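Local coordinates for protein multicopper oxidase type 1 (Nitrosomonas europaea, PDB 3G5W) that probably oxidises its substrates as a two-domain, laccase-like multicopper oxidase, binding copper at a mononuclear site and at a three-copper site between subunits, at residues 205-210 against 246-251; 201-206 against 224-229; 238-243 against 270-275; 135-140 against 186-191. One frame throughout, in Å; residues are numbered along the deposited sequence.

Contact 1. Residues 205-210 against 246-251; sequences HGHISQ and GLWMIH. With C2O (Cu-O-Cu linkage), chain P; C1O (Cu-O linkage), chain H.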
# COMPACT_ATOMS: atom_id res chain seq x y z
N HIS A 205 -17.48 -1.60 -9.68
CA HIS A 205 -17.85 -1.93 -11.07
C HIS A 205 -18.78 -0.89 -11.68
O HIS A 205 -19.57 -0.27 -10.98
CB HIS A 205 -18.59 -3.27 -11.11
CG HIS A 205 -17.74 -4.46 -10.78
ND1 HIS A 205 -17.95 -5.69 -11.37
CD2 HIS A 205 -16.69 -4.61 -9.94
CE1 HIS A 205 -17.06 -6.55 -10.89
NE2 HIS A 205 -16.28 -5.92 -10.03
N GLY A 206 -18.67 -0.71 -13.00
CA GLY A 206 -19.63 0.06 -13.80
C GLY A 206 -19.61 1.57 -13.70
O GLY A 206 -20.42 2.24 -14.35
N HIS A 207 -18.70 2.11 -12.89
CA HIS A 207 -18.66 3.54 -12.61
C HIS A 207 -17.24 4.06 -12.52
O HIS A 207 -16.30 3.30 -12.29
CB HIS A 207 -19.39 3.84 -11.29
CG HIS A 207 -20.80 3.35 -11.26
ND1 HIS A 207 -21.87 4.19 -11.49
CD2 HIS A 207 -21.32 2.12 -11.07
CE1 HIS A 207 -22.99 3.49 -11.43
NE2 HIS A 207 -22.68 2.23 -11.17
N ILE A 208 -17.09 5.38 -12.69
CA ILE A 208 -15.81 6.04 -12.47
C ILE A 208 -15.72 6.51 -11.02
O ILE A 208 -16.54 7.31 -10.57
CB ILE A 208 -15.62 7.26 -13.41
CG1 ILE A 208 -15.75 6.82 -14.88
CG2 ILE A 208 -14.26 7.93 -13.14
CD1 ILE A 208 -15.92 7.97 -15.87
N SER A 209 -14.73 5.99 -10.29
CA SER A 209 -14.43 6.49 -8.95
C SER A 209 -13.70 7.82 -9.05
O SER A 209 -12.62 7.91 -9.64
CB SER A 209 -13.56 5.49 -8.19
OG SER A 209 -14.29 4.32 -7.85
N GLN A 210 -14.31 8.86 -8.47
CA GLN A 210 -13.64 10.15 -8.36
C GLN A 210 -13.12 10.27 -6.94
O GLN A 210 -13.89 10.52 -6.01
CB GLN A 210 -14.60 11.31 -8.67
CG GLN A 210 -15.25 11.27 -10.06
CD GLN A 210 -16.31 12.35 -10.22
OE1 GLN A 210 -16.01 13.55 -10.17
NE2 GLN A 210 -17.57 11.94 -10.39
N GLY A 246 -27.84 -0.82 -13.34
CA GLY A 246 -27.49 -2.23 -13.31
C GLY A 246 -27.33 -2.70 -11.87
O GLY A 246 -27.71 -2.00 -10.93
N LEU A 247 -26.79 -3.91 -11.70
CA LEU A 247 -26.38 -4.42 -10.40
C LEU A 247 -24.86 -4.51 -10.43
O LEU A 247 -24.29 -5.19 -11.30
CB LEU A 247 -27.04 -5.78 -10.11
CG LEU A 247 -28.58 -5.80 -10.11
CD1 LEU A 247 -29.11 -7.20 -9.88
CD2 LEU A 247 -29.17 -4.82 -9.08
N TRP A 248 -24.21 -3.83 -9.49
CA TRP A 248 -22.78 -3.57 -9.57
C TRP A 248 -22.04 -3.92 -8.29
O TRP A 248 -22.40 -3.45 -7.21
CB TRP A 248 -22.53 -2.10 -9.88
CG TRP A 248 -23.21 -1.59 -11.10
CD1 TRP A 248 -24.31 -0.77 -11.16
CD2 TRP A 248 -22.86 -1.88 -12.46
NE1 TRP A 248 -24.65 -0.52 -12.47
CE2 TRP A 248 -23.77 -1.18 -13.29
CE3 TRP A 248 -21.85 -2.65 -13.05
CZ2 TRP A 248 -23.71 -1.24 -14.69
CZ3 TRP A 248 -21.78 -2.70 -14.45
CH2 TRP A 248 -22.70 -2.00 -15.24
N MET A 249 -21.01 -4.74 -8.41
CA MET A 249 -20.19 -5.10 -7.26
C MET A 249 -19.34 -3.92 -6.80
O MET A 249 -18.83 -3.15 -7.61
CB MET A 249 -19.25 -6.26 -7.58
CG MET A 249 -19.93 -7.56 -7.98
SD MET A 249 -21.16 -8.20 -6.82
CE MET A 249 -20.24 -8.29 -5.30
N ILE A 250 -19.22 -3.79 -5.49
CA ILE A 250 -18.14 -3.03 -4.88
C ILE A 250 -17.48 -3.95 -3.86
O ILE A 250 -18.16 -4.55 -3.03
CB ILE A 250 -18.60 -1.67 -4.28
CG1 ILE A 250 -17.62 -1.18 -3.21
CG2 ILE A 250 -20.02 -1.76 -3.73
CD1 ILE A 250 -17.81 0.28 -2.87
N HIS A 251 -16.16 -4.08 -3.94
CA HIS A 251 -15.44 -5.04 -3.12
C HIS A 251 -13.95 -4.72 -3.01
O HIS A 251 -13.40 -4.00 -3.84
CB HIS A 251 -15.61 -6.47 -3.67
CG HIS A 251 -14.98 -6.68 -5.01
ND1 HIS A 251 -13.72 -7.23 -5.16
CD2 HIS A 251 -15.41 -6.40 -6.26
CE1 HIS A 251 -13.42 -7.29 -6.44
NE2 HIS A 251 -14.42 -6.79 -7.14
CU2 C2O P . -15.07 -7.18 -9.02
CU3 C2O P . -10.63 -6.84 -11.34
O1 C2O P . -12.94 -7.22 -10.03
CU4 C1O H . -13.97 -4.67 -12.00
O3 C1O H . -14.81 -2.64 -13.77
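The amide N of His205 is held by one hydrogen bond, 2.9 Å to Met249 O, almost straight at 175° and directed nearly along the C=O axis. This bond ties the His205 backbone to strand 247-252; the imidazole of His205 has NE2 2.0 Å from CU2 of the Cu-O-Cu group, while ND1 is hydrogen-bonded to Asp72 of the second subunit. His251 NE2 is the second ligand, also 2.0 Å from CU2, and His105 of the second subunit is the third. The rings of His205 and His251 meet rim to rim. Met249 CB sits over one face of the His205 ring, 3.8 Å from its centroid; CU4 lies off-centre beyond the opposite face. Farther along, Trp248 offers one indole face to two neighbours. Gly206 CA packs on the six-membered ring, where any CB would collide with Trp248 CE3, and the edge of His207 meets the five-membered ring, His207 NE2 lying 3.4 Å from Trp248 CD1. An alanine at Trp248 would remove that indole and would probably loosen the Gly206 turn that follows copper ligand His205. Residues 205-208 cross from strand 200-204 to strand 209-214 in the other sheet, passing strand 247-252, which runs between strands 200-204 and 269-274.

Contact 2. Residues 201-206 against 224-229; sequences AIHTHG and KGDTVL. With C1O (Cu-O linkage), chain H; C2O (Cu-O-Cu linkage), chain P.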
# COMPACT_ATOMS: atom_id res chain seq x y z
N ALA A 201 -8.07 -2.46 -1.16
CA ALA A 201 -8.13 -1.93 -2.53
C ALA A 201 -9.59 -1.93 -3.01
O ALA A 201 -10.06 -2.93 -3.57
CB ALA A 201 -7.27 -2.77 -3.45
N ILE A 202 -10.30 -0.84 -2.77
CA ILE A 202 -11.75 -0.82 -2.98
C ILE A 202 -12.07 -0.54 -4.44
O ILE A 202 -11.82 0.56 -4.95
CB ILE A 202 -12.50 0.17 -2.04
CG1 ILE A 202 -12.22 -0.14 -0.56
CG2 ILE A 202 -14.01 0.14 -2.32
CD1 ILE A 202 -12.56 -1.56 -0.13
N HIS A 203 -12.65 -1.54 -5.09
CA HIS A 203 -12.97 -1.49 -6.50
C HIS A 203 -14.49 -1.45 -6.73
O HIS A 203 -15.22 -2.25 -6.15
CB HIS A 203 -12.33 -2.69 -7.20
CG HIS A 203 -12.74 -2.83 -8.63
ND1 HIS A 203 -12.56 -1.82 -9.55
CD2 HIS A 203 -13.34 -3.85 -9.28
CE1 HIS A 203 -13.04 -2.22 -10.72
NE2 HIS A 203 -13.51 -3.44 -10.59
N THR A 204 -14.95 -0.50 -7.55
CA THR A 204 -16.37 -0.37 -7.89
C THR A 204 -16.62 -0.63 -9.39
O THR A 204 -16.03 0.03 -10.24
CB THR A 204 -16.94 1.03 -7.49
OG1 THR A 204 -16.66 1.29 -6.11
CG2 THR A 204 -18.47 1.10 -7.72
N HIS A 205 -17.48 -1.60 -9.68
CA HIS A 205 -17.85 -1.93 -11.07
C HIS A 205 -18.78 -0.89 -11.68
O HIS A 205 -19.57 -0.27 -10.98
CB HIS A 205 -18.59 -3.27 -11.11
CG HIS A 205 -17.74 -4.46 -10.78
ND1 HIS A 205 -17.95 -5.69 -11.37
CD2 HIS A 205 -16.69 -4.61 -9.94
CE1 HIS A 205 -17.06 -6.55 -10.89
NE2 HIS A 205 -16.28 -5.92 -10.03
N GLY A 206 -18.67 -0.71 -13.00
CA GLY A 206 -19.63 0.06 -13.80
C GLY A 206 -19.61 1.57 -13.70
O GLY A 206 -20.42 2.24 -14.35
N LYS A 224 -9.29 10.24 -11.04
CA LYS A 224 -10.22 9.30 -11.65
C LYS A 224 -9.62 7.89 -11.72
O LYS A 224 -8.44 7.71 -12.05
CB LYS A 224 -10.62 9.76 -13.05
CG LYS A 224 -11.55 10.96 -13.06
CD LYS A 224 -11.53 11.66 -14.41
CE LYS A 224 -12.32 10.90 -15.46
NZ LYS A 224 -12.17 11.50 -16.81
N GLY A 225 -10.45 6.90 -11.42
CA GLY A 225 -10.04 5.51 -11.58
C GLY A 225 -11.17 4.57 -11.23
O GLY A 225 -12.34 4.93 -11.32
N ASP A 226 -10.81 3.35 -10.84
CA ASP A 226 -11.81 2.36 -10.45
C ASP A 226 -11.46 1.58 -9.19
O ASP A 226 -12.31 0.87 -8.65
CB ASP A 226 -12.15 1.41 -11.62
CG ASP A 226 -10.94 0.62 -12.13
OD1 ASP A 226 -10.25 -0.03 -11.33
OD2 ASP A 226 -10.71 0.63 -13.36
N THR A 227 -10.21 1.72 -8.73
CA THR A 227 -9.72 1.02 -7.54
C THR A 227 -8.96 2.00 -6.63
O THR A 227 -8.02 2.68 -7.07
CB THR A 227 -8.82 -0.21 -7.91
OG1 THR A 227 -9.55 -1.07 -8.79
CG2 THR A 227 -8.41 -1.01 -6.67
N VAL A 228 -9.39 2.07 -5.37
CA VAL A 228 -8.82 2.99 -4.40
C VAL A 228 -8.01 2.22 -3.36
O VAL A 228 -8.57 1.48 -2.55
CB VAL A 228 -9.94 3.79 -3.66
CG1 VAL A 228 -9.33 4.81 -2.69
CG2 VAL A 228 -10.89 4.48 -4.67
N LEU A 229 -6.69 2.40 -3.38
CA LEU A 229 -5.82 1.77 -2.40
C LEU A 229 -5.83 2.61 -1.12
O LEU A 229 -5.41 3.78 -1.13
CB LEU A 229 -4.40 1.61 -2.96
CG LEU A 229 -3.50 0.56 -2.29
CD1 LEU A 229 -4.03 -0.84 -2.55
CD2 LEU A 229 -2.06 0.69 -2.80
CU4 C1O H . -13.97 -4.67 -12.00
O3 C1O H . -14.81 -2.64 -13.77
CU2 C2O P . -15.07 -7.18 -9.02
CU3 C2O P . -10.63 -6.84 -11.34
O1 C2O P . -12.94 -7.22 -10.03
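Strands 201-204 and 227-229 run antiparallel, their axes at 166°, with Ile202 and Val228 as the hydrogen-bonded pair between the non-hydrogen-bonded pairs Ala201-Leu229 and His203-Thr227. On the face carrying Ala201 and His203, Ala201 CB touches both Thr227 CG2 and Leu229 CD1. Ile202 and Val228 point to the other face, the interior of the sandwich, where Ile202 reaches Ile250 and Val228 reaches Tyr236. His203 has CG anti to its backbone N (chi1 172°), which carries the ring alongside Asp226 and Thr227. His203 ND1 donates to Asp226 O at 2.8 Å, approaching from well above the carbonyl plane. Asp226 O also accepts from Thr204 N at 3.2 Å, nearly along the C=O axis, so two donors from neighbouring residues grip it. Thr227 OG1 in turn donates to Asp226 OD1 at 2.8 Å, and Asp226 OD2 forms a salt bridge with Arg235 of the second subunit. With ND1 protonated toward a carbonyl, NE2 is left to bind metal: His203 NE2 lies 1.9 Å from CU4 of the Cu-O group. His59 of the second subunit also binds CU4. Asp226 O is a second-shell group that probably helps to fix the rotation of the imidazole, and its pull on the ND1 proton would probably strengthen donation from NE2 to copper.

Contact 3. Residues 238-243 against 270-275; sequences VILNMD and TTIEYE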
# COMPACT_ATOMS: atom_id res chain seq x y z
N VAL A 238 -14.92 9.07 -1.94
CA VAL A 238 -15.05 8.73 -3.35
C VAL A 238 -16.43 9.14 -3.82
O VAL A 238 -17.44 8.71 -3.25
CB VAL A 238 -14.83 7.22 -3.60
CG1 VAL A 238 -14.91 6.90 -5.09
CG2 VAL A 238 -13.48 6.78 -3.03
N ILE A 239 -16.48 9.99 -4.84
CA ILE A 239 -17.75 10.43 -5.41
C ILE A 239 -18.03 9.68 -6.72
O ILE A 239 -17.16 9.59 -7.60
CB ILE A 239 -17.82 11.98 -5.53
CG1 ILE A 239 -18.23 12.58 -4.18
CG2 ILE A 239 -18.89 12.41 -6.56
CD1 ILE A 239 -17.15 13.31 -3.45
N LEU A 240 -19.23 9.12 -6.82
CA LEU A 240 -19.63 8.35 -7.99
C LEU A 240 -20.92 8.92 -8.57
O LEU A 240 -21.91 9.10 -7.85
CB LEU A 240 -19.86 6.87 -7.60
CG LEU A 240 -18.80 6.01 -6.91
CD1 LEU A 240 -19.46 4.78 -6.28
CD2 LEU A 240 -17.74 5.56 -7.88
N ASN A 241 -20.91 9.21 -9.87
CA ASN A 241 -22.13 9.64 -10.57
C ASN A 241 -22.89 8.39 -10.97
O ASN A 241 -22.36 7.53 -11.68
CB ASN A 241 -21.80 10.50 -11.80
CG ASN A 241 -21.09 11.80 -11.45
OD1 ASN A 241 -21.34 12.41 -10.41
ND2 ASN A 241 -20.19 12.24 -12.33
N MET A 242 -24.14 8.28 -10.50
CA MET A 242 -24.95 7.09 -10.76
C MET A 242 -25.68 7.21 -12.09
O MET A 242 -26.88 7.48 -12.12
CB MET A 242 -25.95 6.83 -9.61
CG MET A 242 -25.34 6.51 -8.24
SD MET A 242 -24.24 5.06 -8.20
CE MET A 242 -22.70 5.88 -8.39
N ASP A 243 -24.96 6.99 -13.19
CA ASP A 243 -25.50 7.20 -14.53
C ASP A 243 -25.62 5.92 -15.36
O ASP A 243 -25.76 5.98 -16.58
CB ASP A 243 -24.64 8.22 -15.27
CG ASP A 243 -23.19 7.75 -15.46
OD1 ASP A 243 -22.38 8.54 -15.99
OD2 ASP A 243 -22.86 6.60 -15.08
N THR A 270 -20.06 -5.66 -1.23
CA THR A 270 -21.50 -5.41 -1.33
C THR A 270 -21.87 -5.15 -2.80
O THR A 270 -21.05 -5.35 -3.70
CB THR A 270 -22.02 -4.30 -0.35
OG1 THR A 270 -23.45 -4.30 -0.35
CG2 THR A 270 -21.51 -2.91 -0.73
N THR A 271 -23.11 -4.73 -3.04
CA THR A 271 -23.53 -4.34 -4.39
C THR A 271 -24.17 -2.97 -4.39
O THR A 271 -24.64 -2.48 -3.36
CB THR A 271 -24.53 -5.35 -5.01
OG1 THR A 271 -25.76 -5.33 -4.27
CG2 THR A 271 -23.97 -6.76 -5.00
N ILE A 272 -24.18 -2.34 -5.57
CA ILE A 272 -24.99 -1.16 -5.84
C ILE A 272 -26.19 -1.62 -6.67
O ILE A 272 -26.02 -2.23 -7.72
CB ILE A 272 -24.20 -0.10 -6.64
CG1 ILE A 272 -23.04 0.46 -5.81
CG2 ILE A 272 -25.13 1.02 -7.13
CD1 ILE A 272 -21.97 1.17 -6.64
N GLU A 273 -27.40 -1.34 -6.17
CA GLU A 273 -28.66 -1.70 -6.86
C GLU A 273 -29.39 -0.47 -7.37
O GLU A 273 -29.79 0.39 -6.57
CB GLU A 273 -29.59 -2.46 -5.90
CG GLU A 273 -29.06 -3.78 -5.34
CD GLU A 273 -29.96 -4.40 -4.28
OE1 GLU A 273 -29.75 -5.59 -3.95
OE2 GLU A 273 -30.88 -3.71 -3.78
N TYR A 274 -29.58 -0.37 -8.69
CA TYR A 274 -30.42 0.69 -9.25
C TYR A 274 -31.88 0.26 -9.27
O TYR A 274 -32.20 -0.86 -9.66
CB TYR A 274 -30.03 0.99 -10.69
CG TYR A 274 -28.80 1.83 -10.90
CD1 TYR A 274 -28.91 3.11 -11.46
CD2 TYR A 274 -27.52 1.34 -10.61
CE1 TYR A 274 -27.81 3.88 -11.70
CE2 TYR A 274 -26.39 2.12 -10.85
CZ TYR A 274 -26.56 3.38 -11.40
OH TYR A 274 -25.48 4.18 -11.68
N GLU A 275 -32.77 1.17 -8.88
CA GLU A 275 -34.19 0.82 -8.85
C GLU A 275 -34.74 0.55 -10.26
O GLU A 275 -35.68 -0.21 -10.41
CB GLU A 275 -35.03 1.86 -8.11
CG GLU A 275 -34.98 3.26 -8.65
CD GLU A 275 -35.96 4.19 -7.94
OE1 GLU A 275 -35.89 4.30 -6.69
OE2 GLU A 275 -36.80 4.80 -8.63
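This contact bridges the two sheets of the cupredoxin-type beta sandwich, joining the end of strand 235-241 in one sheet to strand 269-274 in the other. The apolar part is loose. Leu240 CD1 and Ile272 CD1 meet tip to tip at 4.4 Å, and Met242 SD lies 4.3 Å from Ile272 CG2. A Met-aromatic contact adds to this: the Met242 chain, bent at both chi2 and chi3, places SD 5.1 Å from the centroid of the Tyr274 ring, in an oblique position. Met242 CB packs more closely, 3.9 Å from Tyr274 CZ. The backbone contributes too: Met242 is the centre of an inverse gamma turn, closed by a weak bond from Asp243 N to Asn241 O. The turn presents Met242 O and Asp243 N to the edge of the tyrosine ring. No hydrogen bond spans the two segments; the polar end of Tyr274 is taken by Asn244 N, just past the turn, and the ring also meets Trp248 at a steep angle. The Asp243 side chain leaves the backbone away from segment 270-275, and its OD1 forms a salt bridge with Arg66 of the second subunit. The tyrosine hydroxyl is pressed into the backbone of the turn: Tyr274 OH lies 3.1 Å from both CA and C of Met242.

Contact 4. Residues 135-140 against 186-191; sequences VTKDYI and DVIRLR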
# COMPACT_ATOMS: atom_id res chain seq x y z
N VAL A 135 -23.72 16.00 -4.38
CA VAL A 135 -23.97 14.72 -3.71
C VAL A 135 -25.42 14.61 -3.25
O VAL A 135 -25.93 15.51 -2.57
CB VAL A 135 -23.03 14.53 -2.49
CG1 VAL A 135 -23.40 13.27 -1.71
CG2 VAL A 135 -21.57 14.49 -2.94
N THR A 136 -26.07 13.51 -3.62
CA THR A 136 -27.46 13.27 -3.21
C THR A 136 -27.59 12.26 -2.05
O THR A 136 -28.60 12.28 -1.33
CB THR A 136 -28.32 12.77 -4.38
OG1 THR A 136 -27.80 11.53 -4.86
CG2 THR A 136 -28.34 13.78 -5.51
N LYS A 137 -26.60 11.38 -1.92
CA LYS A 137 -26.59 10.35 -0.85
C LYS A 137 -25.17 10.14 -0.30
O LYS A 137 -24.20 10.06 -1.06
CB LYS A 137 -27.14 9.01 -1.34
CG LYS A 137 -28.51 9.02 -2.03
CD LYS A 137 -29.02 7.60 -2.29
CE LYS A 137 -29.74 7.03 -1.05
NZ LYS A 137 -30.49 5.76 -1.32
N ASP A 138 -25.05 10.01 1.02
CA ASP A 138 -23.77 10.00 1.70
C ASP A 138 -23.66 8.70 2.51
O ASP A 138 -24.56 8.37 3.27
CB ASP A 138 -23.70 11.22 2.62
CG ASP A 138 -22.29 11.74 2.84
OD1 ASP A 138 -21.32 10.98 2.68
OD2 ASP A 138 -22.16 12.93 3.21
N TYR A 139 -22.56 7.97 2.33
CA TYR A 139 -22.35 6.63 2.91
C TYR A 139 -21.01 6.53 3.65
O TYR A 139 -19.98 6.98 3.15
CB TYR A 139 -22.36 5.56 1.81
CG TYR A 139 -23.70 5.37 1.15
CD1 TYR A 139 -24.51 4.29 1.50
CD2 TYR A 139 -24.16 6.26 0.18
CE1 TYR A 139 -25.76 4.10 0.90
CE2 TYR A 139 -25.40 6.08 -0.43
CZ TYR A 139 -26.19 5.02 -0.06
OH TYR A 139 -27.42 4.84 -0.66
N ILE A 140 -21.02 5.89 4.82
CA ILE A 140 -19.80 5.66 5.60
C ILE A 140 -19.48 4.17 5.54
O ILE A 140 -20.33 3.35 5.90
CB ILE A 140 -19.97 6.12 7.07
CG1 ILE A 140 -20.19 7.64 7.14
CG2 ILE A 140 -18.75 5.69 7.93
CD1 ILE A 140 -20.67 8.15 8.48
N ASP A 186 -28.56 9.97 -9.35
CA ASP A 186 -27.99 10.10 -8.00
C ASP A 186 -26.49 10.35 -8.10
O ASP A 186 -25.85 9.99 -9.09
CB ASP A 186 -28.20 8.82 -7.18
CG ASP A 186 -29.45 8.87 -6.30
OD1 ASP A 186 -29.80 9.94 -5.75
OD2 ASP A 186 -30.06 7.80 -6.12
N VAL A 187 -25.95 10.99 -7.08
CA VAL A 187 -24.51 11.16 -6.95
C VAL A 187 -24.19 10.75 -5.53
O VAL A 187 -24.68 11.35 -4.58
CB VAL A 187 -24.07 12.63 -7.18
CG1 VAL A 187 -22.58 12.82 -6.85
CG2 VAL A 187 -24.38 13.06 -8.61
N ILE A 188 -23.40 9.69 -5.38
CA ILE A 188 -23.10 9.19 -4.04
C ILE A 188 -21.68 9.51 -3.60
O ILE A 188 -20.76 9.59 -4.42
CB ILE A 188 -23.45 7.68 -3.84
CG1 ILE A 188 -22.49 6.77 -4.62
CG2 ILE A 188 -24.92 7.41 -4.21
CD1 ILE A 188 -22.79 5.27 -4.48
N ARG A 189 -21.53 9.71 -2.30
CA ARG A 189 -20.25 9.95 -1.68
C ARG A 189 -19.99 8.77 -0.76
O ARG A 189 -20.74 8.57 0.19
CB ARG A 189 -20.31 11.26 -0.90
CG ARG A 189 -19.03 11.68 -0.21
CD ARG A 189 -19.24 13.04 0.46
NE ARG A 189 -18.02 13.52 1.09
CZ ARG A 189 -17.77 14.80 1.36
NH1 ARG A 189 -16.63 15.15 1.94
NH2 ARG A 189 -18.65 15.75 1.04
N LEU A 190 -18.97 7.98 -1.07
CA LEU A 190 -18.53 6.91 -0.19
C LEU A 190 -17.36 7.38 0.66
O LEU A 190 -16.28 7.68 0.15
CB LEU A 190 -18.13 5.66 -0.98
CG LEU A 190 -19.06 5.13 -2.08
CD1 LEU A 190 -18.39 3.94 -2.78
CD2 LEU A 190 -20.42 4.74 -1.53
N ARG A 191 -17.59 7.44 1.97
CA ARG A 191 -16.55 7.86 2.90
C ARG A 191 -15.85 6.60 3.43
O ARG A 191 -16.37 5.91 4.32
CB ARG A 191 -17.15 8.70 4.02
CG ARG A 191 -17.91 9.95 3.53
CD ARG A 191 -18.53 10.72 4.69
NE ARG A 191 -19.26 11.92 4.27
CZ ARG A 191 -18.85 13.17 4.47
NH1 ARG A 191 -17.70 13.42 5.08
NH2 ARG A 191 -19.61 14.19 4.07
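Two guanidinium groups lie one over the other: Arg191 NH2 stands 3.3 Å above the plane of the Arg189 group, over its centre, and Arg189 NE lies over a face of the Arg191 group. The Asp138 carboxylate occupies the edge of the latter, its plane turned only 30° from it. Arg191 grips Asp138 side-on, Arg191 NE to Asp138 OD1 at 2.8 Å and Arg191 NH2 to Asp138 OD2 at 3.0 Å, each oxygen using its syn lone pair. On the other face of the sheet the Tyr139 ring has Arg189 O at its edge, with Ile188 CG2 and Leu190 CD2 nearby. The strands beneath are parallel, in the sequence Lys137-Ile188 to Ile140-Arg191, and Arg191 N donates to Tyr139 O at 2.7 Å. At the N-terminal end of the pairing Thr136 OG1 accepts from Val187 N at 2.9 Å and donates to Asp186 OD1 at 2.7 Å, while Val187 O receives Thr136 N and Lys137 N. A leucine at Arg191 would remove both arms of the Asp138 salt bridge and would probably leave that carboxylate poorly compensated. The two guanidinium charges would probably repel each other, and Asp138, with Asp237 and Glu132 on Arg189, is likely to offset this and to stay ionised.

How the contacts relate
Contact 4 comes first along the chain and closes before the others open; contacts 1 and 2 share His205 and Gly206 in their overlapping first segments, and contact 1 alternates with contact 3. All four lie in the second cupredoxin-type sandwich. Contact 4 belongs to its six-stranded sheet, contact 2 pairs strands of the five-stranded sheet, and contacts 1 and 3 link the two sheets. Centres of contacts 1 and 3 are about 6 Å apart, those of 1 and 2 about 8 Å, and those of 2 and 4 about 15 Å. Contacts 1 and 2 carry copper ligands at the second subunit; strand 235-241 of contact 3 adjoins strand 187-194, connecting this metal-binding edge with contact 4, away from the coppers.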